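Local coordinates for protein putative glycoside hydrolase (Bacteroides ovatus, PDB 4ONZ) that is a putative glycoside hydrolase of a clan whose members fold as five-bladed beta-propellers, its precise activity not being established, at residues 118-123 / 135-140; 144-149 / 161-166; 181-186 / 250-255; 258-263 / 285-290; 271-276 / 300-305. All blocks are in the same frame, centred on the assembly; numbering follows the deposited sequence.

Interaction 1. Residues 118-123 / 135-140; sequences GCEDPR and LYTAWN
Glu-120 and Thr-137 form an antiparallel hydrogen-bonded pair at the centre of the contact: Glu-120 N reaches Thr-137 O at 2.8 Å, and Thr-137 N returns to Glu-120 O at 2.8 Å, almost perfectly straight. The packing is tight on the side of Cys-119. Cys-119 CB lies 3.7 Å from Tyr-136 CE2; SG, anti to the carbonyl carbon (chi1 -44°), lies 5.0 Å from the Tyr-136 ring centroid, an oblique sulfur-aromatic contact. Tyr-136 CB also presses on Glu-120 O at 3.3 Å. The opposite face of the hairpin, formed by strands 118-126 and 132-139, is looser and wetter. There the Glu-120 carboxylate crosses the Trp-139 ring with planes 47° apart, OE2 coming 3.4 Å from CD1, while one water joins Glu-120 OE1 to Thr-137 OG1 and, weakly, to Asp-121 OD2. A second water bridges Asp-121 O and Thr-137 OG1. These waters gather where a beta bulge slips the register by one between Glu-120 and Arg-123, before Arg-123 and Leu-135 resume pairing through two backbone bonds. Asp-121 OD1 is engaged by Arg-68 and Asn-53, its side chain has nearest atoms about 3 Å from a bound unknown ligand, probably from the crystallisation liquor, and Arg-123 binds the carbonyls of Cys-248 and Gly-249. Linked through water across the bulge, the carboxylates and hydroxyl give a buried but hydrated polar surface, consistent with the edge of a pocket.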
# COMPACT_ATOMS: atom_id res chain seq x y z
N GLY A 118 -7.25 -11.43 -10.28
CA GLY A 118 -6.12 -11.61 -9.40
C GLY A 118 -6.08 -10.74 -8.15
O GLY A 118 -7.12 -10.26 -7.66
N CYS A 119 -4.86 -10.58 -7.66
CA CYS A 119 -4.52 -9.95 -6.41
C CYS A 119 -3.61 -8.74 -6.66
O CYS A 119 -2.48 -8.86 -7.15
CB CYS A 119 -3.81 -11.01 -5.56
SG CYS A 119 -4.60 -12.65 -5.60
N GLU A 120 -4.13 -7.56 -6.30
CA GLU A 120 -3.48 -6.29 -6.54
C GLU A 120 -3.11 -5.51 -5.29
O GLU A 120 -3.67 -5.72 -4.21
CB GLU A 120 -4.45 -5.35 -7.30
CG GLU A 120 -5.14 -5.93 -8.52
CD GLU A 120 -6.19 -4.99 -9.12
OE1 GLU A 120 -6.52 -3.97 -8.48
OE2 GLU A 120 -6.67 -5.27 -10.24
N ASP A 121 -2.17 -4.59 -5.48
CA ASP A 121 -1.82 -3.55 -4.53
C ASP A 121 -1.74 -3.97 -3.06
O ASP A 121 -2.57 -3.56 -2.25
CB ASP A 121 -2.84 -2.42 -4.67
CG ASP A 121 -2.90 -1.82 -6.08
OD1 ASP A 121 -2.13 -2.22 -6.96
OD2 ASP A 121 -3.74 -0.92 -6.29
N PRO A 122 -0.73 -4.75 -2.71
CA PRO A 122 -0.58 -5.18 -1.34
C PRO A 122 -0.00 -4.11 -0.40
O PRO A 122 0.76 -3.24 -0.83
CB PRO A 122 0.42 -6.33 -1.44
CG PRO A 122 1.27 -5.96 -2.61
CD PRO A 122 0.30 -5.35 -3.58
N ARG A 123 -0.38 -4.20 0.86
CA ARG A 123 0.22 -3.42 1.93
C ARG A 123 0.46 -4.43 3.02
O ARG A 123 -0.44 -5.21 3.33
CB ARG A 123 -0.68 -2.28 2.38
CG ARG A 123 -0.79 -1.18 1.34
CD ARG A 123 -2.02 -0.33 1.52
NE ARG A 123 -2.05 0.75 0.54
CZ ARG A 123 -2.38 0.61 -0.75
NH1 ARG A 123 -2.74 -0.56 -1.25
NH2 ARG A 123 -2.37 1.67 -1.56
N LEU A 135 -2.97 -6.74 3.35
CA LEU A 135 -4.24 -6.20 2.87
C LEU A 135 -3.99 -5.91 1.40
O LEU A 135 -3.03 -5.20 1.06
CB LEU A 135 -4.63 -4.91 3.60
CG LEU A 135 -5.41 -5.03 4.91
CD1 LEU A 135 -6.86 -5.40 4.65
CD2 LEU A 135 -4.78 -6.04 5.85
N TYR A 136 -4.83 -6.47 0.54
CA TYR A 136 -4.70 -6.34 -0.90
C TYR A 136 -6.08 -6.28 -1.56
O TYR A 136 -7.11 -6.42 -0.91
CB TYR A 136 -3.87 -7.52 -1.47
CG TYR A 136 -4.54 -8.88 -1.39
CD1 TYR A 136 -4.50 -9.65 -0.23
CD2 TYR A 136 -5.22 -9.40 -2.49
CE1 TYR A 136 -5.13 -10.90 -0.18
CE2 TYR A 136 -5.82 -10.65 -2.45
CZ TYR A 136 -5.78 -11.39 -1.29
OH TYR A 136 -6.40 -12.63 -1.25
N THR A 137 -6.10 -6.07 -2.86
CA THR A 137 -7.36 -6.00 -3.59
C THR A 137 -7.58 -7.28 -4.37
O THR A 137 -6.72 -7.68 -5.16
CB THR A 137 -7.32 -4.84 -4.59
OG1 THR A 137 -6.96 -3.63 -3.92
CG2 THR A 137 -8.66 -4.67 -5.30
N ALA A 138 -8.72 -7.94 -4.13
CA ALA A 138 -9.13 -9.12 -4.90
C ALA A 138 -10.00 -8.58 -6.03
O ALA A 138 -10.93 -7.79 -5.79
CB ALA A 138 -9.93 -10.08 -4.03
N TRP A 139 -9.70 -8.97 -7.26
CA TRP A 139 -10.39 -8.46 -8.44
C TRP A 139 -11.01 -9.59 -9.24
O TRP A 139 -10.29 -10.42 -9.79
CB TRP A 139 -9.39 -7.66 -9.28
CG TRP A 139 -9.85 -7.03 -10.56
CD1 TRP A 139 -9.19 -7.05 -11.75
CD2 TRP A 139 -11.04 -6.26 -10.77
NE1 TRP A 139 -9.89 -6.34 -12.69
CE2 TRP A 139 -11.03 -5.84 -12.12
CE3 TRP A 139 -12.10 -5.86 -9.96
CZ2 TRP A 139 -12.04 -5.05 -12.67
CZ3 TRP A 139 -13.12 -5.08 -10.51
CH2 TRP A 139 -13.08 -4.69 -11.86
N ASN A 140 -12.33 -9.62 -9.30
CA ASN A 140 -13.06 -10.66 -10.05
C ASN A 140 -13.73 -10.10 -11.30
O ASN A 140 -14.60 -10.75 -11.88
CB ASN A 140 -14.09 -11.33 -9.13
CG ASN A 140 -15.21 -10.38 -8.71
OD1 ASN A 140 -15.28 -9.23 -9.15
ND2 ASN A 140 -16.09 -10.87 -7.84
O HOH W 1 -6.30 -2.27 -6.19
O HOH W 2 -5.42 -2.89 -1.99
O HOH W 3 -4.30 -2.69 0.63

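Interaction 2. Residues 144-149 / 161-166; sequences ARLAVA and GLAFDK
Val-148 N donates to Gly-161 O over 3.0 Å and Ala-163 N to Leu-146 O over 2.9 Å, two bonds flanking the antiparallel non-hydrogen-bonded pair of Ala-147 and Leu-162, beyond which the chain veers off so that the touching parts run 117° apart. The second bond approaches its carbonyl well out of plane, and Leu-146 O also accepts from a water 2.8 Å away that takes the N-H of Phe-164 in turn. A second water spans Val-148 O and Gly-161 N. Among the side chains, Leu-162 packs on Arg-145. Its CG lies anti to the carbonyl carbon (chi1 -57°), which turns the two methyls onto Arg-145: CD1 sits 3.3 Å above one face of the Arg-145 guanidinium, toward its rim, and CD2 leans on Arg-145 CB at 3.8 Å. These strands, 144-151 and 158-162, form the hairpin at one margin of a four-stranded antiparallel sheet, as expected of a propeller blade. The Arg-145 chain bends at chi3 (-74°) to bring a face of the guanidinium under Leu-162 CD1, while NH1 donates to Asn-173 O. Elsewhere in the contact, Val-148 CG2 meets Ala-163 CB at 4.0 Å. Leu-162 opens a type I turn ending at Asp-165, and within it Phe-164 packs its ring against Trp-204 and Pro-222 and brings its tip near Leu-146.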
# COMPACT_ATOMS: atom_id res chain seq x y z
N ALA A 144 -13.82 -4.72 -7.04
CA ALA A 144 -12.48 -4.73 -6.49
C ALA A 144 -12.78 -4.65 -4.98
O ALA A 144 -13.51 -3.74 -4.54
CB ALA A 144 -11.69 -3.53 -6.95
N ARG A 145 -12.28 -5.61 -4.21
CA ARG A 145 -12.61 -5.70 -2.78
C ARG A 145 -11.40 -6.00 -1.90
O ARG A 145 -10.58 -6.83 -2.23
CB ARG A 145 -13.71 -6.77 -2.56
CG ARG A 145 -15.02 -6.50 -3.32
CD ARG A 145 -16.06 -7.60 -3.11
NE ARG A 145 -15.71 -8.81 -3.84
CZ ARG A 145 -16.42 -9.93 -3.84
NH1 ARG A 145 -17.53 -10.03 -3.11
NH2 ARG A 145 -16.01 -10.97 -4.56
N LEU A 146 -11.32 -5.29 -0.78
CA LEU A 146 -10.22 -5.45 0.15
C LEU A 146 -10.22 -6.87 0.75
O LEU A 146 -11.24 -7.33 1.27
CB LEU A 146 -10.31 -4.38 1.23
CG LEU A 146 -9.11 -4.18 2.15
CD1 LEU A 146 -7.85 -3.84 1.37
CD2 LEU A 146 -9.44 -3.07 3.13
N ALA A 147 -9.07 -7.52 0.65
CA ALA A 147 -8.89 -8.88 1.12
C ALA A 147 -7.67 -8.98 2.01
O ALA A 147 -6.78 -8.11 2.00
CB ALA A 147 -8.77 -9.83 -0.06
N VAL A 148 -7.62 -10.07 2.77
CA VAL A 148 -6.56 -10.31 3.73
C VAL A 148 -5.88 -11.65 3.49
O VAL A 148 -6.56 -12.66 3.30
CB VAL A 148 -7.12 -10.36 5.17
CG1 VAL A 148 -5.99 -10.60 6.18
CG2 VAL A 148 -7.88 -9.09 5.51
N ALA A 149 -4.54 -11.65 3.54
CA ALA A 149 -3.73 -12.86 3.50
C ALA A 149 -2.70 -12.77 4.62
O ALA A 149 -2.33 -11.67 5.02
CB ALA A 149 -3.01 -13.02 2.15
N GLY A 161 -9.92 -14.38 2.94
CA GLY A 161 -11.15 -13.84 2.38
C GLY A 161 -11.21 -12.33 2.45
O GLY A 161 -10.20 -11.66 2.63
N LEU A 162 -12.41 -11.78 2.32
CA LEU A 162 -12.57 -10.32 2.31
C LEU A 162 -12.50 -9.71 3.69
O LEU A 162 -13.02 -10.27 4.65
CB LEU A 162 -13.91 -9.94 1.66
CG LEU A 162 -14.09 -10.47 0.24
CD1 LEU A 162 -15.43 -10.02 -0.30
CD2 LEU A 162 -12.94 -10.01 -0.65
N ALA A 163 -11.85 -8.56 3.79
CA ALA A 163 -11.74 -7.84 5.06
C ALA A 163 -13.11 -7.50 5.66
O ALA A 163 -13.27 -7.52 6.88
CB ALA A 163 -10.93 -6.59 4.86
N PHE A 164 -14.10 -7.21 4.81
CA PHE A 164 -15.42 -6.82 5.30
C PHE A 164 -16.49 -7.88 5.05
O PHE A 164 -17.67 -7.55 4.91
CB PHE A 164 -15.86 -5.48 4.66
CG PHE A 164 -14.83 -4.37 4.80
CD1 PHE A 164 -14.09 -4.23 5.96
CD2 PHE A 164 -14.66 -3.43 3.79
CE1 PHE A 164 -13.16 -3.20 6.10
CE2 PHE A 164 -13.74 -2.39 3.92
CZ PHE A 164 -12.99 -2.28 5.08
N ASP A 165 -16.09 -9.14 4.98
CA ASP A 165 -17.07 -10.21 4.71
C ASP A 165 -18.10 -10.35 5.82
O ASP A 165 -19.30 -10.48 5.56
CB ASP A 165 -16.39 -11.57 4.54
CG ASP A 165 -17.38 -12.64 4.04
OD1 ASP A 165 -18.00 -12.44 2.98
OD2 ASP A 165 -17.52 -13.69 4.71
N LYS A 166 -17.63 -10.31 7.06
CA LYS A 166 -18.46 -10.61 8.24
C LYS A 166 -19.24 -9.43 8.81
O LYS A 166 -20.44 -9.52 9.07
CB LYS A 166 -17.53 -11.17 9.32
CG LYS A 166 -18.17 -11.75 10.58
CD LYS A 166 -17.09 -11.92 11.64
CE LYS A 166 -17.62 -12.43 12.98
NZ LYS A 166 -17.82 -13.90 12.98
O HOH W 4 -13.73 -6.32 1.86
O HOH W 5 -8.01 -13.22 0.84

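Interaction 3. Residues 181-186 / 250-255; sequences SILTKL and PPAIRT
Thr-184 OG1 stands between its own backbone N and carbonyl carbon (chi1 67°), a torsion that swings the hydroxyl over to Ala-252 O and leaves CG2 beside Pro-251. The hydroxyl donates to Ala-252 O at 2.7 Å, and Thr-184 N donates to the same oxygen at 2.8 Å, the two donors arriving from opposite faces of the carbonyl plane. One residue thus grips a single acceptor twice. OG1 additionally accepts from a water that also donates to Pro-251 O, while the methyl CG2 touches Pro-251 CB at 3.8 Å. Further along, Arg-254 N bonds to Thr-184 O at 2.9 Å; toward the start, the bond from Ala-252 N to Ile-182 O is weak. The strands run parallel over a short length, their axes 36° apart. Leu-183, its CG anti to the backbone N (chi1 -180°), crosses Arg-254 at about a right angle and puts CD2 3.6 Å above one face of the Arg-254 guanidinium, near its rim. That group is fixed from elsewhere: NE forms a salt bridge with Asp-194 and NH2 bonds to Lys-195 O. Lys-185 CB rests on Arg-254 CB at 3.9 Å. Strand 180-187 is flanked on its other side by the antiparallel strands 190-193 and 200-204, so this parallel seam brings in strand 245-255, while Pro-250 packs on Ile-324 and Leu-327 of strand 322-330.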
# COMPACT_ATOMS: atom_id res chain seq x y z
N SER A 181 -4.38 0.46 5.19
CA SER A 181 -3.16 0.85 5.92
C SER A 181 -3.27 0.63 7.44
O SER A 181 -3.78 1.48 8.18
CB SER A 181 -2.83 2.31 5.64
OG SER A 181 -2.62 2.50 4.27
N ILE A 182 -2.75 -0.51 7.88
CA ILE A 182 -2.80 -0.87 9.30
C ILE A 182 -1.89 0.07 10.10
O ILE A 182 -0.88 0.54 9.58
CB ILE A 182 -2.37 -2.33 9.50
CG1 ILE A 182 -3.34 -3.26 8.76
CG2 ILE A 182 -2.34 -2.67 10.98
CD1 ILE A 182 -2.92 -4.71 8.77
N LEU A 183 -2.29 0.39 11.32
CA LEU A 183 -1.50 1.24 12.20
C LEU A 183 -0.28 0.47 12.73
O LEU A 183 -0.41 -0.67 13.19
CB LEU A 183 -2.33 1.76 13.38
CG LEU A 183 -1.58 2.68 14.37
CD1 LEU A 183 -1.05 3.91 13.66
CD2 LEU A 183 -2.50 3.07 15.51
N THR A 184 0.89 1.11 12.65
CA THR A 184 2.15 0.54 13.12
C THR A 184 2.92 1.57 13.95
O THR A 184 2.56 2.76 14.00
CB THR A 184 3.07 0.10 11.96
OG1 THR A 184 3.50 1.26 11.22
CG2 THR A 184 2.37 -0.88 11.01
N LYS A 185 3.98 1.10 14.59
CA LYS A 185 4.87 1.96 15.37
C LYS A 185 6.25 1.31 15.39
O LYS A 185 6.37 0.11 15.19
CB LYS A 185 4.38 2.10 16.81
CG LYS A 185 4.52 0.82 17.63
CD LYS A 185 4.16 1.04 19.10
CE LYS A 185 4.34 -0.26 19.86
NZ LYS A 185 3.83 -0.18 21.26
N LEU A 186 7.29 2.10 15.65
CA LEU A 186 8.64 1.57 15.76
C LEU A 186 8.83 1.02 17.17
O LEU A 186 8.60 1.73 18.15
CB LEU A 186 9.70 2.65 15.52
CG LEU A 186 11.16 2.21 15.68
CD1 LEU A 186 11.55 1.22 14.60
CD2 LEU A 186 12.12 3.40 15.66
N PRO A 250 1.29 3.41 2.36
CA PRO A 250 1.78 2.35 3.23
C PRO A 250 1.07 2.37 4.58
O PRO A 250 0.25 3.26 4.84
CB PRO A 250 3.28 2.68 3.40
CG PRO A 250 3.43 4.09 3.00
CD PRO A 250 2.25 4.51 2.19
N PRO A 251 1.33 1.36 5.43
CA PRO A 251 0.76 1.31 6.78
C PRO A 251 1.02 2.62 7.54
O PRO A 251 2.06 3.21 7.36
CB PRO A 251 1.52 0.15 7.42
CG PRO A 251 1.76 -0.77 6.27
CD PRO A 251 2.11 0.14 5.13
N ALA A 252 0.04 3.08 8.32
CA ALA A 252 0.18 4.33 9.07
C ALA A 252 1.22 4.11 10.16
O ALA A 252 1.46 2.97 10.59
CB ALA A 252 -1.14 4.76 9.67
N ILE A 253 1.84 5.18 10.62
CA ILE A 253 2.91 5.05 11.59
C ILE A 253 2.82 6.07 12.72
O ILE A 253 2.66 7.27 12.47
CB ILE A 253 4.28 5.07 10.87
CG1 ILE A 253 5.42 4.73 11.84
CG2 ILE A 253 4.53 6.41 10.18
CD1 ILE A 253 6.77 4.62 11.16
N ARG A 254 2.91 5.59 13.95
CA ARG A 254 2.92 6.47 15.12
C ARG A 254 4.23 7.26 15.16
O ARG A 254 5.29 6.74 14.80
CB ARG A 254 2.77 5.68 16.42
CG ARG A 254 1.38 5.12 16.68
CD ARG A 254 1.26 4.78 18.16
NE ARG A 254 0.02 4.10 18.50
CZ ARG A 254 -1.12 4.70 18.84
NH1 ARG A 254 -1.23 6.02 18.88
NH2 ARG A 254 -2.17 3.95 19.16
N THR A 255 4.13 8.52 15.59
CA THR A 255 5.29 9.42 15.74
C THR A 255 5.09 10.23 17.02
O THR A 255 4.02 10.14 17.63
CB THR A 255 5.42 10.43 14.58
OG1 THR A 255 4.36 11.40 14.66
CG2 THR A 255 5.39 9.74 13.22
O HOH W 6 4.40 2.03 8.53
O HOH W 7 6.74 4.90 16.18

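Interaction 4. Residues 258-263 / 285-290; sequences GIVLVY and QLLLDG
The Tyr-263 ring has Leu-286 N at its edge, near the ring plane and 4.1 Å from CE1, and Leu-261 O of its own strand also in plane at the edge. CE1 touches Leu-286 CB at 4.2 Å as well. The first torsion, chi1 74°, folds the ring over the end of the pairing, where its hydroxyl bonds to Asp-242 and Arg-299 and accepts from a water 2.9 Å from OH; this water takes a weak bond from Gln-285 N. The other flat group, the amide of Gln-285, crosses Val-260 obliquely, OE1 3.5 Å from CG1, while the chain at CG runs beside Val-262 CG2, and NE2 donates to Ile-15 O. Behind these groups is a regular antiparallel ladder. Ile-259 and Leu-288 exchange two backbone bonds, as do Leu-261 and Leu-286, the shortest being Leu-288 N to Ile-259 O at 2.7 Å. On the same face as Gln-285, Leu-287 sends CD1 to within 3.6 Å of Val-260 CG2. Leu-261 CB meets Leu-288 CD1 on the other face, diagonally across the ladder. Where strand 258-266 begins and strand 281-288 ends, Gly-258 has no side chain and brings CA 3.5 Å from Leu-288 O. In the mixed sheet, strand 258-266 is bordered by strand 245-255, with Val-260 bonded to Ile-253, and strand 281-288 by strand 296-299; Tyr-203 of strand 200-204 covers Ile-259, Leu-261 and Leu-288.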
# COMPACT_ATOMS: atom_id res chain seq x y z
N GLY A 258 1.90 12.30 16.80
CA GLY A 258 0.64 11.59 16.58
C GLY A 258 0.80 10.53 15.51
O GLY A 258 1.90 10.02 15.30
N ILE A 259 -0.29 10.20 14.84
CA ILE A 259 -0.28 9.19 13.78
C ILE A 259 -0.11 9.87 12.44
O ILE A 259 -0.85 10.80 12.13
CB ILE A 259 -1.59 8.38 13.77
CG1 ILE A 259 -1.74 7.61 15.09
CG2 ILE A 259 -1.63 7.41 12.59
CD1 ILE A 259 -3.14 7.11 15.37
N VAL A 260 0.85 9.40 11.64
CA VAL A 260 1.04 9.92 10.29
C VAL A 260 0.61 8.86 9.28
O VAL A 260 1.05 7.69 9.33
CB VAL A 260 2.50 10.37 10.01
CG1 VAL A 260 2.68 10.73 8.53
CG2 VAL A 260 2.87 11.57 10.89
N LEU A 261 -0.29 9.27 8.39
CA LEU A 261 -0.71 8.42 7.29
C LEU A 261 -0.13 9.02 6.02
O LEU A 261 -0.43 10.17 5.69
CB LEU A 261 -2.24 8.36 7.19
CG LEU A 261 -2.79 7.58 5.99
CD1 LEU A 261 -2.42 6.10 6.05
CD2 LEU A 261 -4.30 7.75 5.88
N VAL A 262 0.73 8.27 5.34
CA VAL A 262 1.22 8.67 4.03
C VAL A 262 0.13 8.21 3.04
O VAL A 262 -0.28 7.04 3.05
CB VAL A 262 2.59 8.05 3.68
CG1 VAL A 262 2.93 8.26 2.21
CG2 VAL A 262 3.68 8.65 4.55
N TYR A 263 -0.36 9.13 2.22
CA TYR A 263 -1.41 8.79 1.28
C TYR A 263 -1.13 9.36 -0.10
O TYR A 263 -0.30 10.25 -0.27
CB TYR A 263 -2.78 9.24 1.81
CG TYR A 263 -3.06 10.73 1.76
CD1 TYR A 263 -2.69 11.57 2.81
CD2 TYR A 263 -3.76 11.28 0.70
CE1 TYR A 263 -2.98 12.92 2.77
CE2 TYR A 263 -4.05 12.63 0.65
CZ TYR A 263 -3.67 13.45 1.68
OH TYR A 263 -3.97 14.79 1.62
N GLN A 285 0.66 13.73 3.28
CA GLN A 285 0.68 13.18 4.64
C GLN A 285 -0.42 13.79 5.47
O GLN A 285 -0.74 14.97 5.34
CB GLN A 285 2.02 13.38 5.33
CG GLN A 285 3.15 12.58 4.74
CD GLN A 285 4.47 12.76 5.47
OE1 GLN A 285 4.51 13.02 6.68
NE2 GLN A 285 5.56 12.58 4.74
N LEU A 286 -1.00 12.97 6.33
CA LEU A 286 -2.07 13.36 7.23
C LEU A 286 -1.57 13.05 8.64
O LEU A 286 -1.08 11.95 8.89
CB LEU A 286 -3.32 12.54 6.89
CG LEU A 286 -4.65 12.89 7.53
CD1 LEU A 286 -5.05 14.32 7.18
CD2 LEU A 286 -5.74 11.92 7.11
N LEU A 287 -1.66 14.03 9.53
CA LEU A 287 -1.30 13.87 10.93
C LEU A 287 -2.58 13.76 11.72
O LEU A 287 -3.41 14.67 11.70
CB LEU A 287 -0.49 15.07 11.45
CG LEU A 287 -0.03 14.93 12.91
CD1 LEU A 287 1.01 13.83 13.05
CD2 LEU A 287 0.51 16.24 13.46
N LEU A 288 -2.75 12.64 12.42
CA LEU A 288 -3.94 12.43 13.22
C LEU A 288 -3.57 12.32 14.68
O LEU A 288 -2.43 12.01 15.02
CB LEU A 288 -4.69 11.19 12.77
CG LEU A 288 -5.00 11.23 11.27
CD1 LEU A 288 -3.98 10.38 10.51
CD2 LEU A 288 -6.39 10.74 10.96
N ASP A 289 -4.55 12.56 15.54
CA ASP A 289 -4.34 12.52 16.99
C ASP A 289 -4.01 11.09 17.43
O ASP A 289 -4.69 10.14 17.05
CB ASP A 289 -5.58 13.06 17.71
CG ASP A 289 -5.35 13.28 19.20
OD1 ASP A 289 -5.04 12.32 19.91
OD2 ASP A 289 -5.52 14.43 19.65
N GLY A 290 -2.94 10.96 18.22
CA GLY A 290 -2.49 9.66 18.71
C GLY A 290 -3.46 9.01 19.69
O GLY A 290 -3.44 7.79 19.87
O HOH W 8 -1.37 15.90 2.22

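Interaction 5. Residues 271-276 / 300-305; sequences TGDANY and LDKPFF
Lys-302 reaches across the surface to an Asx turn, built where Asp-273 OD1 accepts from Asn-275 N inside a type I turn that ends at Tyr-276. Starting at CB, 4.0 Å from Tyr-276 OH, the lysine chain bends at chi2 (-68°) and brings CD to the edge of the Tyr-276 ring, near its plane, and 3.7 Å from Asp-273 OD2. CE keeps company with the same oxygen. NZ then closes a salt bridge to Asp-273 OD2 at 2.8 Å, on the syn lone pair, and donates to a water as well. Asp-273 OD1 uses its syn lone pair for Asn-275 ND2, so two donors, Asn-275 ND2 and Lys-302 NZ, stand 3.3 Å apart without bonding each other. Both carboxylate oxygens are thereby held, which fixes the rotation of the group, and OD2 takes a further hydrogen bond from a water that also donates to Asp-301 O. The contact joins two loops, one between strands 258-266 and 281-288, the other following strand 296-299. Tyr-276 and Pro-303 meet tip to tip in a CH-pi contact: Pro-303 CG lies over the ring face, 3.7 Å from the Tyr-276 centroid and 21° off its normal.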
# COMPACT_ATOMS: atom_id res chain seq x y z
N THR A 271 -9.75 20.58 -12.12
CA THR A 271 -10.03 21.22 -10.84
C THR A 271 -8.96 21.01 -9.78
O THR A 271 -9.20 21.27 -8.60
CB THR A 271 -11.36 20.67 -10.27
OG1 THR A 271 -11.23 19.27 -10.01
CG2 THR A 271 -12.49 20.89 -11.26
N GLY A 272 -7.77 20.55 -10.19
CA GLY A 272 -6.69 20.26 -9.24
C GLY A 272 -5.66 21.36 -9.13
O GLY A 272 -5.96 22.52 -9.36
N ASP A 273 -4.43 20.96 -8.80
CA ASP A 273 -3.32 21.88 -8.63
C ASP A 273 -2.47 21.87 -9.90
O ASP A 273 -1.84 20.85 -10.24
CB ASP A 273 -2.50 21.46 -7.42
CG ASP A 273 -1.41 22.45 -7.05
OD1 ASP A 273 -0.95 23.21 -7.93
OD2 ASP A 273 -1.02 22.46 -5.87
N ALA A 274 -2.46 23.01 -10.60
CA ALA A 274 -1.72 23.17 -11.85
C ALA A 274 -0.21 22.94 -11.71
O ALA A 274 0.47 22.78 -12.70
CB ALA A 274 -1.97 24.54 -12.43
N ASN A 275 0.32 22.96 -10.48
CA ASN A 275 1.75 22.71 -10.27
C ASN A 275 2.13 21.25 -10.48
O ASN A 275 3.32 20.92 -10.56
CB ASN A 275 2.14 23.14 -8.86
CG ASN A 275 2.17 24.64 -8.69
OD1 ASN A 275 3.12 25.29 -9.11
ND2 ASN A 275 1.15 25.19 -8.05
N TYR A 276 1.13 20.37 -10.57
CA TYR A 276 1.36 18.93 -10.74
C TYR A 276 0.60 18.41 -11.96
O TYR A 276 -0.39 19.00 -12.38
CB TYR A 276 0.98 18.20 -9.44
CG TYR A 276 1.72 18.80 -8.29
CD1 TYR A 276 3.07 18.51 -8.09
CD2 TYR A 276 1.12 19.73 -7.46
CE1 TYR A 276 3.78 19.11 -7.07
CE2 TYR A 276 1.82 20.33 -6.43
CZ TYR A 276 3.15 20.02 -6.25
OH TYR A 276 3.84 20.63 -5.24
N LEU A 300 -0.84 18.08 4.69
CA LEU A 300 -0.01 18.83 3.75
C LEU A 300 -0.84 19.42 2.62
O LEU A 300 -1.69 18.73 2.04
CB LEU A 300 1.09 17.96 3.16
CG LEU A 300 2.12 17.46 4.17
CD1 LEU A 300 3.14 16.58 3.50
CD2 LEU A 300 2.79 18.64 4.84
N ASP A 301 -0.61 20.70 2.33
CA ASP A 301 -1.27 21.38 1.23
C ASP A 301 -0.68 20.95 -0.10
O ASP A 301 -1.38 20.87 -1.10
CB ASP A 301 -1.13 22.90 1.35
CG ASP A 301 -2.03 23.49 2.40
OD1 ASP A 301 -3.06 22.87 2.71
OD2 ASP A 301 -1.73 24.59 2.88
N LYS A 302 0.63 20.74 -0.10
CA LYS A 302 1.39 20.34 -1.28
C LYS A 302 1.97 18.96 -1.04
O LYS A 302 2.28 18.62 0.11
CB LYS A 302 2.55 21.33 -1.51
CG LYS A 302 2.13 22.76 -1.80
CD LYS A 302 1.45 22.88 -3.15
CE LYS A 302 1.14 24.33 -3.51
NZ LYS A 302 0.66 24.44 -4.92
N PRO A 303 2.14 18.18 -2.11
CA PRO A 303 2.68 16.84 -1.89
C PRO A 303 4.14 16.89 -1.43
O PRO A 303 4.86 17.84 -1.75
CB PRO A 303 2.54 16.18 -3.27
CG PRO A 303 2.48 17.28 -4.26
CD PRO A 303 1.97 18.50 -3.54
N PHE A 304 4.55 15.91 -0.63
CA PHE A 304 5.94 15.85 -0.17
C PHE A 304 6.78 15.04 -1.15
O PHE A 304 8.01 15.07 -1.10
CB PHE A 304 6.02 15.25 1.24
CG PHE A 304 5.86 13.75 1.28
CD1 PHE A 304 4.61 13.17 1.35
CD2 PHE A 304 6.97 12.93 1.29
CE1 PHE A 304 4.47 11.79 1.40
CE2 PHE A 304 6.84 11.55 1.33
CZ PHE A 304 5.59 10.98 1.39
N PHE A 305 6.12 14.31 -2.04
CA PHE A 305 6.83 13.48 -3.01
C PHE A 305 6.02 13.47 -4.31
O PHE A 305 4.84 13.13 -4.30
CB PHE A 305 7.02 12.06 -2.45
CG PHE A 305 8.11 11.28 -3.13
CD1 PHE A 305 9.44 11.44 -2.74
CD2 PHE A 305 7.82 10.39 -4.14
CE1 PHE A 305 10.46 10.73 -3.36
CE2 PHE A 305 8.83 9.67 -4.77
CZ PHE A 305 10.15 9.84 -4.37
O HOH W 9 -1.60 20.61 -3.89
O HOH W 10 3.28 24.03 -5.70

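From the N terminus, interaction 1 closes a short hairpin loop and interaction 2 the hairpin two strands on; strands 132-139 and 144-151 are neighbours, so both belong to one four-stranded sheet, their centres about 9 Å apart. Interaction 3 closes the longest loop, 63 residues, by parallel pairing, and meets interaction 1 where Leu-135 packs on Ile-182, linking that sheet to the mixed one. Interaction 4 follows at once along the chain in the same mixed sheet. No contact lies within the loop of another; only interactions 4 and 5 cross, their segments alternating: segment 300-305 is bonded to strand 281-288, and the surface loop 271-276 is joined to that segment.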